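Local atomic coordinates of ORF 37 (Human herpesvirus 8 type M, PDB entry 3FHD), a protein that cuts double-stranded and single-stranded DNA as an endonuclease and exonuclease, processing non-linear or branched viral DNA intermediates to promote production of packaged unit-length genomes. Residues L54-A66 and L84-V96. Sequence-based numbering, arbitrary orientation.
Sequences LASLSFSKFLKHA and LRMAYNYFLFSKV
Tyr-88 lays one face of its ring against the backbone and CB of Phe-59, with that CB 4.1 Å from the Tyr-88 ring centroid in a CH-pi contact. It belongs to an aromatic cluster with Phe-59, Phe-62 and Phe-91, where short helix 59-64 crosses helix 84-96 at about 101°. This largely helical region of the PD-(D/E)XK nuclease lies away from the magnesium site. CG of Tyr-88 is anti to its backbone N (chi1 166°), which carries the ring across Phe-59 and its hydroxyl to the turn before helix 59-64. Leu-92 CB lies over the other face. Tyr-88 OH donates to Leu-57 O at 2.6 Å, on a lone pair in the carbonyl plane. A water accepts from Phe-59 N and donates weakly to the same hydroxyl. Leu-57 CB packs on Leu-92 CD1 at 4.0 Å, and its CD1 lies tightly against Val-96 CG1 (3.3 Å). One face of the Phe-62 ring lies on Tyr-88 CA, 4.2 Å from the ring centroid, in a CH-pi contact. Phe-62 CE1 meets Phe-91 CD2 at 3.5 Å. Leu-84 CD1 sits at the edge of the Phe-62 ring, while Leu-84 CD2 packs on Leu-63 CD2 at 3.6 Å. Phe-59 is sandwiched between Leu-63 CD1 and Arg-85. The guanidinium is held outside the contact, NH2 by Leu-160 O and NE by Gln-231 OE1. Arg-85 CD lies over the centre of the Phe-59 ring, 4.2 Å from the centroid.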
ATOM      1  N   LEU A  54      -7.280 -20.248   8.106  1.00 21.60           N
ATOM      2  CA  LEU A  54      -6.744 -19.453   7.017  1.00 23.12           C
ATOM      3  C   LEU A  54      -5.437 -18.739   7.408  1.00 23.50           C
ATOM      4  O   LEU A  54      -4.508 -18.661   6.595  1.00 23.77           O
ATOM      5  CB  LEU A  54      -7.807 -18.479   6.495  1.00 24.12           C
ATOM      6  CG  LEU A  54      -8.745 -19.087   5.439  1.00 26.92           C
ATOM      7  CD1 LEU A  54     -10.026 -18.315   5.367  1.00 29.75           C
ATOM      8  CD2 LEU A  54      -8.052 -19.063   4.084  1.00 28.97           C
ATOM      9  N   ALA A  55      -5.354 -18.243   8.645  1.00 23.77           N
ATOM     10  CA  ALA A  55      -4.098 -17.609   9.104  1.00 24.25           C
ATOM     11  C   ALA A  55      -2.947 -18.618   9.070  1.00 23.92           C
ATOM     12  O   ALA A  55      -1.804 -18.238   8.879  1.00 24.11           O
ATOM     13  CB  ALA A  55      -4.251 -16.999  10.527  1.00 23.79           C
ATOM     14  N   SER A  56      -3.263 -19.908   9.219  1.00 21.68           N
ATOM     15  CA  SER A  56      -2.234 -20.952   9.138  1.00 21.77           C
ATOM     16  C   SER A  56      -1.661 -21.276   7.749  1.00 20.91           C
ATOM     17  O   SER A  56      -0.824 -22.184   7.623  1.00 21.76           O
ATOM     18  CB  SER A  56      -2.710 -22.244   9.800  1.00 21.96           C
ATOM     19  OG  SER A  56      -3.594 -22.967   8.947  1.00 23.87           O
ATOM     20  N   LEU A  57      -2.123 -20.570   6.721  1.00 18.56           N
ATOM     21  CA  LEU A  57      -1.660 -20.806   5.349  1.00 17.71           C
ATOM     22  C   LEU A  57      -0.557 -19.798   4.961  1.00 16.22           C
ATOM     23  O   LEU A  57      -0.334 -19.544   3.792  1.00 16.62           O
ATOM     24  CB  LEU A  57      -2.846 -20.743   4.386  1.00 16.52           C
ATOM     25  CG  LEU A  57      -3.970 -21.793   4.631  1.00 18.29           C
ATOM     26  CD1 LEU A  57      -4.976 -21.764   3.487  1.00 18.26           C
ATOM     27  CD2 LEU A  57      -3.412 -23.184   4.794  1.00 17.74           C
ATOM     28  N   SER A  58       0.103 -19.231   5.967  1.00 15.71           N
ATOM     29  CA  SER A  58       1.146 -18.200   5.798  1.00 15.50           C
ATOM     30  C   SER A  58       2.490 -18.772   5.291  1.00 15.54           C
ATOM     31  O   SER A  58       2.766 -19.951   5.451  1.00 16.09           O
ATOM     32  CB  SER A  58       1.361 -17.516   7.161  1.00 16.00           C
ATOM     33  OG  SER A  58       1.970 -18.424   8.062  1.00 18.42           O
ATOM     34  N   PHE A  59       3.343 -17.921   4.745  1.00 15.03           N
ATOM     35  CA  PHE A  59       4.710 -18.304   4.363  1.00 15.08           C
ATOM     36  C   PHE A  59       5.473 -18.858   5.598  1.00 15.33           C
ATOM     37  O   PHE A  59       6.213 -19.817   5.478  1.00 14.79           O
ATOM     38  CB  PHE A  59       5.421 -17.060   3.820  1.00 15.46           C
ATOM     39  CG  PHE A  59       6.765 -17.333   3.084  1.00 15.87           C
ATOM     40  CD1 PHE A  59       6.913 -18.380   2.194  1.00 15.33           C
ATOM     41  CD2 PHE A  59       7.830 -16.448   3.234  1.00 19.67           C
ATOM     42  CE1 PHE A  59       8.148 -18.614   1.519  1.00 19.15           C
ATOM     43  CE2 PHE A  59       9.079 -16.669   2.526  1.00 18.21           C
ATOM     44  CZ  PHE A  59       9.202 -17.729   1.660  1.00 17.15           C
ATOM     45  N   SER A  60       5.296 -18.241   6.764  1.00 16.15           N
ATOM     46  CA  SER A  60       5.997 -18.676   7.989  1.00 17.39           C
ATOM     47  C   SER A  60       5.637 -20.117   8.356  1.00 18.47           C
ATOM     48  O   SER A  60       6.536 -20.936   8.616  1.00 18.54           O
ATOM     49  CB  SER A  60       5.740 -17.695   9.150  1.00 18.39           C
ATOM     50  OG  SER A  60       6.176 -16.369   8.807  1.00 20.57           O
ATOM     51  N   LYS A  61       4.337 -20.439   8.358  1.00 18.27           N
ATOM     52  CA  LYS A  61       3.901 -21.788   8.684  1.00 19.95           C
ATOM     53  C   LYS A  61       4.320 -22.789   7.595  1.00 19.75           C
ATOM     54  O   LYS A  61       4.633 -23.939   7.885  1.00 20.48           O
ATOM     55  CB  LYS A  61       2.387 -21.834   8.910  1.00 21.11           C
ATOM     56  CG  LYS A  61       1.882 -21.022  10.125  1.00 23.74           C
ATOM     57  CD  LYS A  61       2.438 -21.517  11.446  1.00 30.15           C
ATOM     58  CE  LYS A  61       1.581 -21.026  12.649  1.00 30.86           C
ATOM     59  NZ  LYS A  61       1.279 -19.541  12.617  1.00 36.46           N
ATOM     60  N   PHE A  62       4.291 -22.361   6.334  1.00 19.29           N
ATOM     61  CA  PHE A  62       4.886 -23.137   5.243  1.00 18.66           C
ATOM     62  C   PHE A  62       6.368 -23.544   5.562  1.00 18.33           C
ATOM     63  O   PHE A  62       6.728 -24.721   5.510  1.00 17.30           O
ATOM     64  CB  PHE A  62       4.747 -22.336   3.936  1.00 19.83           C
ATOM     65  CG  PHE A  62       5.465 -22.935   2.761  1.00 20.19           C
ATOM     66  CD1 PHE A  62       4.941 -24.042   2.096  1.00 20.88           C
ATOM     67  CD2 PHE A  62       6.640 -22.374   2.309  1.00 20.41           C
ATOM     68  CE1 PHE A  62       5.609 -24.581   0.990  1.00 23.80           C
ATOM     69  CE2 PHE A  62       7.327 -22.906   1.205  1.00 23.67           C
ATOM     70  CZ  PHE A  62       6.807 -24.009   0.547  1.00 21.53           C
ATOM     71  N   LEU A  63       7.216 -22.578   5.913  1.00 17.73           N
ATOM     72  CA  LEU A  63       8.637 -22.837   6.106  1.00 18.44           C
ATOM     73  C   LEU A  63       8.932 -23.649   7.378  1.00 18.57           C
ATOM     74  O   LEU A  63      10.021 -24.251   7.521  1.00 18.67           O
ATOM     75  CB  LEU A  63       9.415 -21.510   6.131  1.00 18.11           C
ATOM     76  CG  LEU A  63       9.402 -20.691   4.848  1.00 20.13           C
ATOM     77  CD1 LEU A  63      10.199 -19.389   5.066  1.00 18.91           C
ATOM     78  CD2 LEU A  63       9.944 -21.518   3.691  1.00 18.88           C
ATOM     79  N   LYS A  64       7.953 -23.681   8.281  1.00 18.91           N
ATOM     80  CA  LYS A  64       8.064 -24.369   9.575  1.00 19.01           C
ATOM     81  C   LYS A  64       7.526 -25.790   9.472  1.00 19.19           C
ATOM     82  O   LYS A  64       7.734 -26.590  10.382  1.00 18.82           O
ATOM     83  CB  LYS A  64       7.296 -23.609  10.673  1.00 19.00           C
ATOM     84  CG  LYS A  64       7.948 -22.275  11.102  1.00 22.37           C
ATOM     85  CD  LYS A  64       8.817 -22.474  12.310  1.00 25.24           C
ATOM     86  CE  LYS A  64       9.833 -21.349  12.530  1.00 26.87           C
ATOM     87  NZ  LYS A  64      10.117 -21.226  14.004  1.00 30.67           N
ATOM     88  N   HIS A  65       6.841 -26.100   8.369  1.00 19.08           N
ATOM     89  CA  HIS A  65       6.208 -27.434   8.192  1.00 19.46           C
ATOM     90  C   HIS A  65       7.271 -28.543   8.197  1.00 19.07           C
ATOM     91  O   HIS A  65       8.390 -28.324   7.738  1.00 19.45           O
ATOM     92  CB  HIS A  65       5.402 -27.453   6.879  1.00 19.83           C
ATOM     93  CG  HIS A  65       4.490 -28.637   6.734  1.00 21.20           C
ATOM     94  ND1 HIS A  65       4.954 -29.903   6.438  1.00 24.17           N
ATOM     95  CD2 HIS A  65       3.141 -28.749   6.830  1.00 24.10           C
ATOM     96  CE1 HIS A  65       3.936 -30.747   6.375  1.00 23.15           C
ATOM     97  NE2 HIS A  65       2.825 -30.074   6.616  1.00 24.47           N
ATOM     98  N   ALA A  66       6.930 -29.727   8.703  1.00 19.14           N
ATOM     99  CA  ALA A  66       7.859 -30.862   8.726  1.00 19.16           C
ATOM    100  C   ALA A  66       8.487 -31.195   7.361  1.00 19.33           C
ATOM    101  O   ALA A  66       9.674 -31.517   7.282  1.00 19.50           O
ATOM    102  CB  ALA A  66       7.173 -32.109   9.332  1.00 19.21           C
ATOM    103  N   LEU A  84      11.872 -19.578  -3.540  1.00 16.09           N
ATOM    104  CA  LEU A  84      11.109 -20.238  -2.465  1.00 17.68           C
ATOM    105  C   LEU A  84       9.727 -19.544  -2.236  1.00 16.54           C
ATOM    106  O   LEU A  84       8.730 -20.197  -1.910  1.00 16.06           O
ATOM    107  CB  LEU A  84      11.967 -20.294  -1.190  1.00 17.83           C
ATOM    108  CG  LEU A  84      11.404 -21.000   0.038  1.00 18.77           C
ATOM    109  CD1 LEU A  84      10.892 -22.416  -0.306  1.00 21.07           C
ATOM    110  CD2 LEU A  84      12.456 -21.024   1.165  1.00 20.51           C
ATOM    111  N   ARG A  85       9.685 -18.232  -2.442  1.00 17.71           N
ATOM    112  CA  ARG A  85       8.419 -17.468  -2.402  1.00 17.20           C
ATOM    113  C   ARG A  85       7.455 -17.916  -3.534  1.00 16.58           C
ATOM    114  O   ARG A  85       6.248 -18.042  -3.290  1.00 14.10           O
ATOM    115  CB  ARG A  85       8.719 -15.956  -2.510  1.00 16.86           C
ATOM    116  CG  ARG A  85       7.494 -15.059  -2.327  1.00 18.10           C
ATOM    117  CD  ARG A  85       6.895 -15.166  -0.944  1.00 16.91           C
ATOM    118  NE  ARG A  85       5.567 -14.523  -0.898  1.00 19.69           N
ATOM    119  CZ  ARG A  85       4.890 -14.242   0.213  1.00 19.36           C
ATOM    120  NH1 ARG A  85       5.439 -14.465   1.391  1.00 18.78           N
ATOM    121  NH2 ARG A  85       3.681 -13.682   0.124  1.00 20.14           N
ATOM    122  N   MET A  86       8.004 -18.145  -4.737  1.00 16.56           N
ATOM    123  CA  MET A  86       7.237 -18.688  -5.887  1.00 16.97           C
ATOM    124  C   MET A  86       6.680 -20.073  -5.548  1.00 15.61           C
ATOM    125  O   MET A  86       5.500 -20.331  -5.774  1.00 15.96           O
ATOM    126  CB  MET A  86       8.099 -18.760  -7.165  1.00 17.19           C
ATOM    127  CG  MET A  86       8.337 -17.402  -7.835  1.00 19.02           C
ATOM    128  SD  MET A  86       6.845 -16.464  -8.266  1.00 24.96           S
ATOM    129  CE  MET A  86       7.378 -14.925  -7.656  1.00 23.89           C
ATOM    130  N   ALA A  87       7.515 -20.930  -4.947  1.00 14.88           N
ATOM    131  CA  ALA A  87       7.095 -22.277  -4.471  1.00 14.96           C
ATOM    132  C   ALA A  87       5.919 -22.176  -3.484  1.00 15.89           C
ATOM    133  O   ALA A  87       4.911 -22.893  -3.621  1.00 16.92           O
ATOM    134  CB  ALA A  87       8.275 -22.994  -3.799  1.00 14.20           C
ATOM    135  N   TYR A  88       6.064 -21.309  -2.484  1.00 15.43           N
ATOM    136  CA  TYR A  88       4.973 -21.010  -1.534  1.00 15.23           C
ATOM    137  C   TYR A  88       3.693 -20.557  -2.241  1.00 15.06           C
ATOM    138  O   TYR A  88       2.605 -21.067  -1.922  1.00 14.35           O
ATOM    139  CB  TYR A  88       5.396 -19.920  -0.524  1.00 16.66           C
ATOM    140  CG  TYR A  88       4.216 -19.340   0.252  1.00 15.10           C
ATOM    141  CD1 TYR A  88       3.523 -20.113   1.176  1.00 17.58           C
ATOM    142  CD2 TYR A  88       3.780 -18.025   0.013  1.00 19.20           C
ATOM    143  CE1 TYR A  88       2.404 -19.597   1.886  1.00 15.03           C
ATOM    144  CE2 TYR A  88       2.656 -17.499   0.693  1.00 17.12           C
ATOM    145  CZ  TYR A  88       2.001 -18.292   1.645  1.00 16.84           C
ATOM    146  OH  TYR A  88       0.908 -17.776   2.311  1.00 18.81           O
ATOM    147  N   ASN A  89       3.812 -19.603  -3.181  1.00 15.84           N
ATOM    148  CA  ASN A  89       2.625 -19.127  -3.932  1.00 16.84           C
ATOM    149  C   ASN A  89       1.886 -20.311  -4.570  1.00 16.15           C
ATOM    150  O   ASN A  89       0.661 -20.406  -4.519  1.00 15.02           O
ATOM    151  CB  ASN A  89       2.987 -18.102  -5.010  1.00 16.80           C
ATOM    152  CG  ASN A  89       3.030 -16.650  -4.460  1.00 20.54           C
ATOM    153  OD1 ASN A  89       2.223 -15.806  -4.847  1.00 26.37           O
ATOM    154  ND2 ASN A  89       3.935 -16.384  -3.547  1.00 23.96           N
ATOM    155  N   TYR A  90       2.635 -21.224  -5.175  1.00 15.83           N
ATOM    156  CA  TYR A  90       2.006 -22.406  -5.755  1.00 16.14           C
ATOM    157  C   TYR A  90       1.200 -23.222  -4.741  1.00 15.79           C
ATOM    158  O   TYR A  90       0.022 -23.493  -4.965  1.00 16.66           O
ATOM    159  CB  TYR A  90       3.026 -23.295  -6.493  1.00 15.38           C
ATOM    160  CG  TYR A  90       2.384 -24.612  -6.878  1.00 17.34           C
ATOM    161  CD1 TYR A  90       1.434 -24.672  -7.920  1.00 16.65           C
ATOM    162  CD2 TYR A  90       2.704 -25.789  -6.203  1.00 16.21           C
ATOM    163  CE1 TYR A  90       0.823 -25.882  -8.265  1.00 15.86           C
ATOM    164  CE2 TYR A  90       2.095 -27.022  -6.562  1.00 15.95           C
ATOM    165  CZ  TYR A  90       1.172 -27.046  -7.579  1.00 16.94           C
ATOM    166  OH  TYR A  90       0.592 -28.254  -7.939  1.00 19.37           O
ATOM    167  N   PHE A  91       1.825 -23.623  -3.637  1.00 15.59           N
ATOM    168  CA  PHE A  91       1.124 -24.395  -2.593  1.00 14.76           C
ATOM    169  C   PHE A  91      -0.069 -23.646  -2.010  1.00 14.74           C
ATOM    170  O   PHE A  91      -1.129 -24.258  -1.738  1.00 14.29           O
ATOM    171  CB  PHE A  91       2.098 -24.793  -1.468  1.00 14.67           C
ATOM    172  CG  PHE A  91       3.070 -25.894  -1.879  1.00 16.05           C
ATOM    173  CD1 PHE A  91       2.629 -27.199  -2.018  1.00 17.49           C
ATOM    174  CD2 PHE A  91       4.391 -25.594  -2.171  1.00 15.61           C
ATOM    175  CE1 PHE A  91       3.508 -28.233  -2.433  1.00 17.38           C
ATOM    176  CE2 PHE A  91       5.286 -26.592  -2.570  1.00 16.44           C
ATOM    177  CZ  PHE A  91       4.833 -27.932  -2.704  1.00 15.55           C
ATOM    178  N   LEU A  92       0.120 -22.350  -1.757  1.00 13.72           N
ATOM    179  CA  LEU A  92      -0.952 -21.497  -1.243  1.00 13.98           C
ATOM    180  C   LEU A  92      -2.171 -21.532  -2.186  1.00 14.14           C
ATOM    181  O   LEU A  92      -3.277 -21.830  -1.780  1.00 13.95           O
ATOM    182  CB  LEU A  92      -0.466 -20.040  -1.104  1.00 13.74           C
ATOM    183  CG  LEU A  92      -1.586 -19.077  -0.667  1.00 15.16           C
ATOM    184  CD1 LEU A  92      -2.315 -19.567   0.623  1.00 14.74           C
ATOM    185  CD2 LEU A  92      -1.019 -17.705  -0.496  1.00 15.43           C
ATOM    186  N   PHE A  93      -1.960 -21.152  -3.437  1.00 14.49           N
ATOM    187  CA  PHE A  93      -3.047 -21.114  -4.400  1.00 16.03           C
ATOM    188  C   PHE A  93      -3.587 -22.482  -4.833  1.00 16.28           C
ATOM    189  O   PHE A  93      -4.774 -22.587  -5.136  1.00 17.16           O
ATOM    190  CB  PHE A  93      -2.733 -20.188  -5.577  1.00 16.27           C
ATOM    191  CG  PHE A  93      -2.925 -18.727  -5.232  1.00 18.32           C
ATOM    192  CD1 PHE A  93      -4.144 -18.095  -5.510  1.00 19.64           C
ATOM    193  CD2 PHE A  93      -1.924 -18.011  -4.571  1.00 18.23           C
ATOM    194  CE1 PHE A  93      -4.347 -16.749  -5.186  1.00 20.93           C
ATOM    195  CE2 PHE A  93      -2.103 -16.653  -4.223  1.00 17.18           C
ATOM    196  CZ  PHE A  93      -3.339 -16.016  -4.521  1.00 19.79           C
ATOM    197  N   SER A  94      -2.773 -23.527  -4.788  1.00 16.10           N
ATOM    198  CA  SER A  94      -3.340 -24.867  -4.979  1.00 17.48           C
ATOM    199  C   SER A  94      -4.370 -25.151  -3.870  1.00 17.84           C
ATOM    200  O   SER A  94      -5.427 -25.742  -4.133  1.00 18.55           O
ATOM    201  CB  SER A  94      -2.264 -25.962  -4.998  1.00 16.60           C
ATOM    202  OG  SER A  94      -2.865 -27.198  -5.351  1.00 18.39           O
ATOM    203  N   LYS A  95      -4.092 -24.690  -2.652  1.00 18.07           N
ATOM    204  CA  LYS A  95      -4.977 -24.965  -1.500  1.00 19.04           C
ATOM    205  C   LYS A  95      -6.225 -24.052  -1.487  1.00 19.88           C
ATOM    206  O   LYS A  95      -7.346 -24.518  -1.222  1.00 20.11           O
ATOM    207  CB  LYS A  95      -4.179 -24.867  -0.177  1.00 18.52           C
ATOM    208  CG  LYS A  95      -4.977 -25.093   1.138  1.00 18.63           C
ATOM    209  CD  LYS A  95      -5.641 -26.471   1.191  1.00 20.48           C
ATOM    210  CE  LYS A  95      -4.591 -27.581   1.147  1.00 21.03           C
ATOM    211  NZ  LYS A  95      -5.184 -28.917   1.448  1.00 19.27           N
ATOM    212  N   VAL A  96      -6.043 -22.763  -1.801  1.00 20.66           N
ATOM    213  CA  VAL A  96      -7.110 -21.753  -1.607  1.00 21.01           C
ATOM    214  C   VAL A  96      -7.843 -21.259  -2.848  1.00 21.55           C
ATOM    215  O   VAL A  96      -8.894 -20.604  -2.718  1.00 21.12           O
ATOM    216  CB  VAL A  96      -6.621 -20.476  -0.832  1.00 20.31           C
ATOM    217  CG1 VAL A  96      -5.896 -20.846   0.429  1.00 20.97           C
ATOM    218  CG2 VAL A  96      -5.783 -19.559  -1.735  1.00 21.92           C
TER
HETATM  219  O   HOH W   1       2.663 -15.478   3.438  1.00 20.09           O